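Local coordinates for lactate racemase apoprotein (Thermoanaerobacterium thermosaccharolyticum, PDB 2YJG) that interconverts the D- and L-isomers of lactate, using a nickel-pincer nucleotide cofactor that is absent from this apoprotein, at residues I6-K10 / I315-C319; S202-K206 / A360-A364; V372-T376 / M389-L395. The contacts are given in a common frame with arbitrary orientation. Numbering follows the deposited sequence.

Contact 1: residues I6-K10 / I315-C319; sequences IPYGK and IAAEC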
# COMPACT_ATOMS: atom_id res chain seq x y z
N ILE A 6 -25.10 10.86 -27.82
CA ILE A 6 -23.73 11.46 -27.78
C ILE A 6 -23.25 11.52 -26.32
O ILE A 6 -23.89 12.17 -25.49
CB ILE A 6 -23.81 12.87 -28.37
CG1 ILE A 6 -24.35 12.78 -29.82
CG2 ILE A 6 -22.52 13.65 -28.33
CD1 ILE A 6 -23.42 12.18 -30.80
N PRO A 7 -22.20 10.79 -25.99
CA PRO A 7 -21.58 10.69 -24.68
C PRO A 7 -21.19 12.07 -24.22
O PRO A 7 -20.71 12.86 -25.02
CB PRO A 7 -20.35 9.86 -24.95
CG PRO A 7 -20.61 9.21 -26.22
CD PRO A 7 -21.60 9.87 -26.95
N TYR A 8 -21.44 12.37 -22.96
CA TYR A 8 -21.29 13.74 -22.43
C TYR A 8 -21.34 13.64 -20.93
O TYR A 8 -22.39 13.28 -20.35
CB TYR A 8 -22.42 14.65 -22.93
CG TYR A 8 -22.31 16.09 -22.48
CD1 TYR A 8 -22.84 16.53 -21.26
CD2 TYR A 8 -21.61 17.02 -23.24
CE1 TYR A 8 -22.65 17.86 -20.82
CE2 TYR A 8 -21.46 18.36 -22.82
CZ TYR A 8 -22.01 18.78 -21.64
OH TYR A 8 -21.86 20.11 -21.23
N GLY A 9 -20.21 13.93 -20.29
CA GLY A 9 -20.13 13.90 -18.89
C GLY A 9 -20.54 12.53 -18.41
O GLY A 9 -20.06 11.54 -18.94
N LYS A 10 -21.37 12.50 -17.38
CA LYS A 10 -21.84 11.27 -16.82
C LYS A 10 -23.16 10.77 -17.41
O LYS A 10 -23.75 9.82 -16.90
CB LYS A 10 -21.90 11.37 -15.29
CG LYS A 10 -20.53 11.35 -14.65
CD LYS A 10 -20.58 10.94 -13.19
CE LYS A 10 -19.15 10.98 -12.53
NZ LYS A 10 -19.19 11.27 -11.03
N ILE A 315 -18.41 19.72 -31.13
CA ILE A 315 -17.94 18.73 -30.20
C ILE A 315 -18.66 18.88 -28.85
O ILE A 315 -18.66 19.96 -28.26
CB ILE A 315 -16.38 18.75 -29.99
CG1 ILE A 315 -16.04 17.56 -29.13
CG2 ILE A 315 -15.88 20.02 -29.36
CD1 ILE A 315 -14.66 17.00 -29.13
N ALA A 316 -19.24 17.79 -28.36
CA ALA A 316 -19.84 17.79 -27.06
C ALA A 316 -18.84 17.22 -26.11
O ALA A 316 -18.42 16.10 -26.27
CB ALA A 316 -21.14 16.98 -27.04
N ALA A 317 -18.46 18.04 -25.12
CA ALA A 317 -17.42 17.74 -24.11
C ALA A 317 -17.76 18.57 -22.85
O ALA A 317 -17.72 19.79 -22.87
CB ALA A 317 -15.99 18.07 -24.65
N GLU A 318 -18.18 17.91 -21.79
CA GLU A 318 -18.66 18.62 -20.58
C GLU A 318 -17.57 19.49 -20.01
O GLU A 318 -17.81 20.63 -19.61
CB GLU A 318 -19.10 17.60 -19.55
CG GLU A 318 -19.53 18.20 -18.25
CD GLU A 318 -19.93 17.20 -17.21
OE1 GLU A 318 -19.11 16.32 -16.85
OE2 GLU A 318 -21.09 17.33 -16.72
N CYS A 319 -16.34 18.97 -20.01
CA CYS A 319 -15.19 19.74 -19.51
C CYS A 319 -15.41 20.26 -18.10
O CYS A 319 -15.19 21.42 -17.81
CB CYS A 319 -14.79 20.89 -20.46
SG CYS A 319 -14.33 20.29 -22.14

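Contact 2: residues S202-K206 / A360-A364; sequences SEFIK and AQILA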
# COMPACT_ATOMS: atom_id res chain seq x y z
N SER A 202 7.70 20.80 -31.40
CA SER A 202 6.88 21.36 -32.49
C SER A 202 7.18 20.75 -33.88
O SER A 202 6.27 20.58 -34.69
CB SER A 202 6.99 22.85 -32.58
OG SER A 202 8.29 23.20 -32.99
N GLU A 203 8.45 20.41 -34.13
CA GLU A 203 8.85 19.80 -35.39
C GLU A 203 8.20 18.44 -35.59
O GLU A 203 7.75 18.09 -36.70
CB GLU A 203 10.36 19.61 -35.44
CG GLU A 203 10.83 19.23 -36.80
CD GLU A 203 12.34 19.41 -36.95
OE1 GLU A 203 13.00 19.92 -36.01
OE2 GLU A 203 12.86 18.98 -38.00
N PHE A 204 8.16 17.68 -34.51
CA PHE A 204 7.53 16.34 -34.53
C PHE A 204 6.03 16.49 -34.70
O PHE A 204 5.39 15.85 -35.54
CB PHE A 204 7.82 15.63 -33.22
CG PHE A 204 9.17 14.90 -33.20
CD1 PHE A 204 10.12 15.07 -34.18
CD2 PHE A 204 9.46 14.07 -32.13
CE1 PHE A 204 11.30 14.37 -34.15
CE2 PHE A 204 10.60 13.33 -32.12
CZ PHE A 204 11.55 13.48 -33.13
N ILE A 205 5.44 17.38 -33.90
CA ILE A 205 3.96 17.51 -33.94
C ILE A 205 3.45 18.00 -35.32
O ILE A 205 2.35 17.68 -35.76
CB ILE A 205 3.50 18.38 -32.79
CG1 ILE A 205 3.78 17.70 -31.45
CG2 ILE A 205 1.99 18.72 -32.91
CD1 ILE A 205 2.94 16.45 -31.11
N LYS A 206 4.25 18.81 -35.99
CA LYS A 206 3.91 19.32 -37.31
C LYS A 206 4.02 18.31 -38.41
O LYS A 206 3.46 18.49 -39.52
CB LYS A 206 4.77 20.56 -37.67
CG LYS A 206 4.59 21.11 -39.08
CD LYS A 206 3.51 22.18 -39.25
CE LYS A 206 3.78 23.11 -40.47
NZ LYS A 206 2.79 24.25 -40.67
N ALA A 360 -1.83 22.66 -27.57
CA ALA A 360 -2.17 23.93 -28.20
C ALA A 360 -1.86 23.96 -29.71
O ALA A 360 -2.61 24.55 -30.51
CB ALA A 360 -1.48 25.20 -27.49
N GLN A 361 -0.73 23.36 -30.08
CA GLN A 361 -0.31 23.35 -31.46
C GLN A 361 -1.37 22.61 -32.29
O GLN A 361 -1.82 23.06 -33.37
CB GLN A 361 1.04 22.64 -31.55
CG GLN A 361 1.64 22.70 -32.95
CD GLN A 361 3.00 22.03 -33.06
OE1 GLN A 361 3.64 21.72 -32.05
NE2 GLN A 361 3.44 21.81 -34.30
N ILE A 362 -1.73 21.42 -31.83
CA ILE A 362 -2.79 20.67 -32.52
C ILE A 362 -4.09 21.37 -32.60
O ILE A 362 -4.70 21.38 -33.70
CB ILE A 362 -2.95 19.26 -31.92
CG1 ILE A 362 -1.63 18.57 -32.13
CG2 ILE A 362 -4.28 18.43 -32.56
CD1 ILE A 362 -1.40 17.28 -31.31
N LEU A 363 -4.57 22.00 -31.51
CA LEU A 363 -5.82 22.76 -31.59
C LEU A 363 -5.70 23.93 -32.56
O LEU A 363 -6.60 24.16 -33.38
CB LEU A 363 -6.25 23.24 -30.21
CG LEU A 363 -7.50 24.10 -30.07
CD1 LEU A 363 -8.72 23.24 -30.59
CD2 LEU A 363 -7.71 24.58 -28.61
N ALA A 364 -4.55 24.65 -32.54
CA ALA A 364 -4.33 25.69 -33.53
C ALA A 364 -4.38 25.16 -34.98
O ALA A 364 -4.96 25.77 -35.83
CB ALA A 364 -2.99 26.55 -33.25

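Contact 3: residues V372-T376 / M389-L395; sequences VIMVT and MTPAKDL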
# COMPACT_ATOMS: atom_id res chain seq x y z
N VAL A 372 -14.69 25.63 -34.64
CA VAL A 372 -15.09 24.64 -33.66
C VAL A 372 -16.11 25.28 -32.76
O VAL A 372 -15.98 26.48 -32.32
CB VAL A 372 -13.89 24.11 -32.89
CG1 VAL A 372 -14.34 23.14 -31.76
CG2 VAL A 372 -12.91 23.42 -33.85
N ILE A 373 -17.18 24.53 -32.55
CA ILE A 373 -18.24 24.90 -31.62
C ILE A 373 -18.23 23.90 -30.50
O ILE A 373 -18.28 22.69 -30.74
CB ILE A 373 -19.68 24.92 -32.28
CG1 ILE A 373 -19.75 26.00 -33.33
CG2 ILE A 373 -20.79 25.13 -31.20
CD1 ILE A 373 -20.78 25.81 -34.36
N MET A 374 -18.13 24.38 -29.27
CA MET A 374 -18.15 23.44 -28.16
C MET A 374 -19.49 23.52 -27.37
O MET A 374 -19.89 24.57 -26.89
CB MET A 374 -16.96 23.65 -27.21
CG MET A 374 -15.58 23.43 -27.79
SD MET A 374 -14.30 23.42 -26.51
CE MET A 374 -14.52 21.83 -25.86
N VAL A 375 -20.16 22.39 -27.25
CA VAL A 375 -21.24 22.18 -26.29
C VAL A 375 -20.60 21.69 -25.02
O VAL A 375 -20.05 20.60 -24.96
CB VAL A 375 -22.31 21.13 -26.85
CG1 VAL A 375 -23.40 20.73 -25.81
CG2 VAL A 375 -22.96 21.66 -28.18
N THR A 376 -20.72 22.51 -23.97
CA THR A 376 -19.96 22.37 -22.78
C THR A 376 -20.67 23.08 -21.63
O THR A 376 -21.54 23.86 -21.87
CB THR A 376 -18.55 22.94 -23.01
OG1 THR A 376 -17.72 22.49 -21.98
CG2 THR A 376 -18.53 24.46 -23.07
N MET A 389 -12.95 29.66 -30.12
CA MET A 389 -14.02 28.76 -30.43
C MET A 389 -15.36 29.43 -30.04
O MET A 389 -15.37 30.60 -29.59
CB MET A 389 -13.79 27.45 -29.73
CG MET A 389 -12.59 26.78 -30.27
SD MET A 389 -12.34 25.22 -29.53
CE MET A 389 -11.67 25.67 -27.89
N THR A 390 -16.48 28.75 -30.30
CA THR A 390 -17.80 29.30 -29.99
C THR A 390 -18.51 28.31 -29.11
O THR A 390 -18.68 27.10 -29.47
CB THR A 390 -18.64 29.52 -31.25
OG1 THR A 390 -17.94 30.34 -32.16
CG2 THR A 390 -19.99 30.13 -30.91
N PRO A 391 -18.92 28.78 -27.93
CA PRO A 391 -19.67 27.92 -27.03
C PRO A 391 -21.14 27.79 -27.49
O PRO A 391 -21.67 28.70 -28.14
CB PRO A 391 -19.60 28.67 -25.71
CG PRO A 391 -19.47 30.11 -26.11
CD PRO A 391 -18.84 30.17 -27.44
N ALA A 392 -21.75 26.67 -27.16
CA ALA A 392 -23.20 26.47 -27.41
C ALA A 392 -23.81 25.72 -26.25
O ALA A 392 -23.14 24.88 -25.63
CB ALA A 392 -23.43 25.72 -28.72
N LYS A 393 -25.07 26.05 -25.91
CA LYS A 393 -25.68 25.41 -24.74
C LYS A 393 -26.11 23.99 -24.98
O LYS A 393 -26.21 23.19 -24.04
CB LYS A 393 -26.85 26.27 -24.18
CG LYS A 393 -28.28 25.80 -24.52
CD LYS A 393 -29.37 26.91 -24.15
CE LYS A 393 -30.03 27.55 -25.36
NZ LYS A 393 -31.11 28.52 -24.92
N ASP A 394 -26.41 23.65 -26.23
CA ASP A 394 -26.84 22.32 -26.55
C ASP A 394 -26.61 22.07 -28.03
O ASP A 394 -26.25 22.97 -28.78
CB ASP A 394 -28.36 22.10 -26.12
CG ASP A 394 -29.33 23.08 -26.78
OD1 ASP A 394 -29.14 23.44 -27.94
OD2 ASP A 394 -30.36 23.48 -26.13
N LEU A 395 -26.85 20.84 -28.46
CA LEU A 395 -26.57 20.46 -29.83
C LEU A 395 -27.46 21.19 -30.84
O LEU A 395 -27.04 21.53 -31.93
CB LEU A 395 -26.67 18.93 -29.98
CG LEU A 395 -25.53 18.10 -29.34
CD1 LEU A 395 -25.92 16.70 -29.17
CD2 LEU A 395 -24.24 18.21 -30.21
O HOH W 1 -16.25 28.91 -34.11
O HOH W 2 -24.25 24.34 -21.91

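Contact 1: residues I6-K10 / I315-C319
In this side-chain packing contact the turn of the N-terminal hairpin, strands 3-8 and 11-16, lies across the C-terminal end of strand 311-316, an inner strand of the parallel sheet. The Y8 ring packs against A316, the last residue of the strand, and against A317 and E318 just after it. E318 CB sits over one ring face, 3.9 Å from the Y8 ring centroid, a CH-pi contact, while A316 CB meets the ring edge, 3.8 Å from Y8 CD2. A316 also receives I6, with I6 CG2 3.8 Å from A316 CB; a small methyl lets both larger side chains close in. G9 follows at a phi of 57°, easily adopted by glycine, and its CA lies 3.3 Å from E318 OE1; a beta-carbon here would collide with the E318 carboxylate. D290 OD2 accepts hydrogen bonds from both G9 N and E318 N. Directly, the segments meet mainly through apolar and CH-pi contacts, with the E318 carboxylate against the bare CA of G9; D290 bridges their backbones.

Contact 2: residues S202-K206 / A360-A364
The short helix 202-206 and the segment 360-364 of helix 357-369 run in roughly the same direction, their axes inclined by 38° and 10.5 Å apart at closest approach. The nearest CA pairs are S202 with Q361, at 7.5 Å, and I205 with I362, at 7.6 Å, so side chains must fill the gap. Q361 reaches across it with an extended side chain: its NE2 donates a nearly straight hydrogen bond to S202 O, 3.1 Å away. That carbonyl already accepts the helical bond from K206 N, at 3.0 Å, and thus serves two donors. The glutamine side chain is long enough to span the gap, and its amide brings no charge into this buried setting. Beside it I205 approaches, with I205 CB 3.4 Å from Q361 OE1, and I205 CG2 packs on I362 CG1 at 3.7 Å. F176 touches both isoleucines, extending this apolar patch. S202 OG turns instead to R348 O. The contact joins a helix of the N-terminal family region to one of the C-terminal region, close to H200 and H174, by similarity a nickel ligand and a catalytic residue. Its chemistry combines one directional, uncharged bond with branched aliphatic packing.

Contact 3: residues V372-T376 / M389-L395
Three backbone hydrogen bonds join strand 371-375 to strand 390-392. T390 N donates to V372 O at 3.1 Å, M374 N to T390 O at 2.8 Å, and A392 N to M374 O at 2.8 Å. T390 thus bonds through both N and O to the residues flanking I373, as parallel pairing requires. P391 has no amide hydrogen to give, but its N belongs to the edge not used here, so proline costs no bond; its CA lies 3.4 Å from M374 O, a CA-H...O contact that accompanies the bond from A392 N. Water extends these links: one molecule connects V372 O with T390 OG1, both 3.0 Å from it, and another donates to T376 O at 2.8 Å and K393 O at 3.1 Å.

I373, V375 and A392 point to one face, where the small A392 leaves space for its neighbours: I373 CG2 lies 3.7 Å from A392 CB, and V375 CG2 4.1 Å from A392 CB and 4.2 Å from L395 CD2. Helix 395-405 packs on this face through A398, and D394 caps its start, OD1 accepting from E397 N. M374 and P391 point to the other face, where M374 SD meets M389 CE at 3.7 Å and helix 293-305 contributes M300; the flexible methionines mould to one another. P391 packs on Y381 and K385 of helix 381-386. V372 CG1 adds a contact with M389 SD at 3.6 Å. With helix 381-386 between the strands, this is a beta-alpha-beta unit at one border of a parallel, helix-flanked alpha/beta sheet.

Contacts 1 and 3 both reach the parallel sheet, through neighbouring strands 311-316 and 371-375; their centres are 11 Å apart. I315 N lies 3.0 Å from I373 O, and A317 O 2.8 Å from T376 OG1, both probable hydrogen bonds. Contact 2 is centred 24 Å from contact 1 and 23 Å from contact 3, but L363 CD2 packs 4.2 Å from M389 CE. All three lie near parts of one probable active site. Between side chains, A317 is about 8 Å and M374 about 9 Å from Q295 (substrate binding, by similarity), I205 about 5 Å from H200 (nickel ligand, by similarity) and I362 about 7 Å from H174 (proton donor/acceptor, by similarity).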